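Local coordinates for protein fibrillarin-like rRNA/tRNA 2'-O-methyltransferase (Archaeoglobus fulgidus, PDB 1NT2) that uses S-adenosyl-L-methionine to methylate ribose 2'-hydroxyls in rRNA and tRNA at sites chosen by a guide RNA in box C/D particles, at residues Leu15-Lys20 against Ala76-Glu81. Numbering follows the deposited sequence.
Sequences LVTKSK and ADIVDE
Asp-77, in the last turn of helix 70-78, points its carboxylate at the end of strand 14-18 and takes a hydroxyl on each oxygen. With CG anti to its carbonyl carbon (chi1 -75°), the carboxylate swings out from the helix to meet Thr-17 and Ser-19. Thr-17 crosses it at about a right angle, and Thr-17 OG1, held between its own backbone N and carbonyl carbon, donates to the anti lone pair of Asp-77 OD2 at 3.0 Å. Two residues on, Ser-19 has OG anti to its backbone N and donates a hydrogen bond to Asp-77 OD1 at 3.2 Å, from above the carboxylate plane, 44° out of it; the same OG is also hydrogen-bonded to Tyr-21 N, its strongest partner. Arg-104 salt-bridges OD1 and Arg-34 OD2, so two hydroxyls and two guanidinium groups grip the buried carboxylate, which would favour its ionised form. Beside this polar cluster, Thr-17 CG2 sits 4.4 Å from Ile-78 CG1, a loose apolar margin. An alanine at Asp-77 would remove both hydroxyl acceptors and would probably leave Arg-34 and Arg-104 without their shared counter-charge, loosening strand from helix. The contact ties fibrillarin's N-terminal antiparallel sheet to the C-terminal end of the first helix after strand 60-64 in its Rossmann-like methyltransferase domain.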
loop_
_atom_site.group_PDB
_atom_site.type_symbol
_atom_site.label_atom_id
_atom_site.label_comp_id
_atom_site.label_asym_id
_atom_site.label_seq_id
_atom_site.Cartn_x
_atom_site.Cartn_y
_atom_site.Cartn_z
ATOM N N LEU A 15 59.272 -0.980 -5.950
ATOM C CA LEU A 15 58.940 -1.820 -7.094
ATOM C C LEU A 15 58.574 -0.850 -8.215
ATOM O O LEU A 15 57.850 0.118 -7.978
ATOM C CB LEU A 15 57.741 -2.716 -6.758
ATOM C CG LEU A 15 57.369 -3.832 -7.733
ATOM C CD1 LEU A 15 58.307 -5.005 -7.540
ATOM C CD2 LEU A 15 55.932 -4.265 -7.499
ATOM N N VAL A 16 59.092 -1.084 -9.419
ATOM C CA VAL A 16 58.787 -0.208 -10.559
ATOM C C VAL A 16 58.831 -0.946 -11.889
ATOM O O VAL A 16 59.382 -2.045 -11.979
ATOM C CB VAL A 16 59.779 0.982 -10.685
ATOM C CG1 VAL A 16 59.753 1.828 -9.429
ATOM C CG2 VAL A 16 61.180 0.463 -10.981
ATOM N N THR A 17 58.251 -0.331 -12.917
ATOM C CA THR A 17 58.248 -0.915 -14.259
ATOM C C THR A 17 58.910 0.039 -15.261
ATOM O O THR A 17 58.695 1.259 -15.217
ATOM C CB THR A 17 56.804 -1.258 -14.762
ATOM O OG1 THR A 17 55.999 -0.070 -14.794
ATOM C CG2 THR A 17 56.152 -2.295 -13.859
ATOM N N LYS A 18 59.732 -0.525 -16.146
ATOM C CA LYS A 18 60.424 0.256 -17.163
ATOM C C LYS A 18 59.389 0.889 -18.069
ATOM O O LYS A 18 58.726 0.193 -18.839
ATOM C CB LYS A 18 61.342 -0.645 -18.007
ATOM C CG LYS A 18 61.804 -0.010 -19.333
ATOM C CD LYS A 18 62.348 -1.033 -20.342
ATOM C CE LYS A 18 63.669 -1.661 -19.895
ATOM N NZ LYS A 18 64.221 -2.622 -20.903
ATOM N N SER A 19 59.234 2.203 -17.975
ATOM C CA SER A 19 58.278 2.893 -18.830
ATOM C C SER A 19 58.798 4.252 -19.246
ATOM O O SER A 19 59.842 4.705 -18.782
ATOM C CB SER A 19 56.928 3.077 -18.132
ATOM O OG SER A 19 56.027 3.780 -18.975
ATOM N N LYS A 20 58.061 4.891 -20.144
ATOM C CA LYS A 20 58.412 6.210 -20.626
ATOM C C LYS A 20 57.101 6.955 -20.659
ATOM O O LYS A 20 56.900 7.846 -21.483
ATOM C CB LYS A 20 59.020 6.132 -22.027
ATOM C CG LYS A 20 58.210 5.297 -22.988
ATOM C CD LYS A 20 58.930 5.110 -24.313
ATOM C CE LYS A 20 58.316 3.961 -25.109
ATOM N NZ LYS A 20 56.836 4.107 -25.263
ATOM N N ALA A 76 50.598 -2.968 -18.865
ATOM C CA ALA A 76 50.860 -2.432 -20.188
ATOM C C ALA A 76 52.346 -2.163 -20.395
ATOM O O ALA A 76 52.831 -2.169 -21.530
ATOM C CB ALA A 76 50.064 -1.162 -20.395
ATOM N N ASP A 77 53.067 -1.913 -19.306
ATOM C CA ASP A 77 54.501 -1.663 -19.401
ATOM C C ASP A 77 55.235 -2.988 -19.487
ATOM O O ASP A 77 56.303 -3.081 -20.097
ATOM C CB ASP A 77 55.018 -0.907 -18.178
ATOM C CG ASP A 77 54.635 0.552 -18.186
ATOM O OD1 ASP A 77 54.393 1.088 -19.291
ATOM O OD2 ASP A 77 54.600 1.160 -17.086
ATOM N N ILE A 78 54.660 -4.004 -18.853
ATOM C CA ILE A 78 55.233 -5.340 -18.849
ATOM C C ILE A 78 55.071 -5.934 -20.246
ATOM O O ILE A 78 56.042 -6.371 -20.865
ATOM C CB ILE A 78 54.526 -6.224 -17.810
ATOM C CG1 ILE A 78 54.676 -5.588 -16.420
ATOM C CG2 ILE A 78 55.106 -7.631 -17.833
ATOM C CD1 ILE A 78 54.020 -6.356 -15.281
ATOM N N VAL A 79 53.840 -5.932 -20.747
ATOM C CA VAL A 79 53.544 -6.437 -22.087
ATOM C C VAL A 79 53.555 -5.254 -23.068
ATOM O O VAL A 79 52.514 -4.840 -23.567
ATOM C CB VAL A 79 52.156 -7.135 -22.105
ATOM C CG1 VAL A 79 51.790 -7.561 -23.510
ATOM C CG2 VAL A 79 52.183 -8.346 -21.189
ATOM N N ASP A 80 54.738 -4.705 -23.330
ATOM C CA ASP A 80 54.876 -3.558 -24.231
ATOM C C ASP A 80 54.819 -3.934 -25.706
ATOM O O ASP A 80 54.646 -3.070 -26.574
ATOM C CB ASP A 80 56.196 -2.834 -23.955
ATOM C CG ASP A 80 57.395 -3.765 -24.000
ATOM O OD1 ASP A 80 57.418 -4.744 -23.219
ATOM O OD2 ASP A 80 58.311 -3.510 -24.811
ATOM N N GLU A 81 54.976 -5.227 -25.977
ATOM C CA GLU A 81 54.954 -5.751 -27.338
ATOM C C GLU A 81 53.781 -6.721 -27.464
ATOM O O GLU A 81 53.839 -7.701 -28.216
ATOM C CB GLU A 81 56.273 -6.482 -27.639
ATOM C CG GLU A 81 57.548 -5.701 -27.271
ATOM C CD GLU A 81 58.174 -4.964 -28.448
ATOM O OE1 GLU A 81 58.559 -5.639 -29.426
ATOM O OE2 GLU A 81 58.288 -3.717 -28.391
#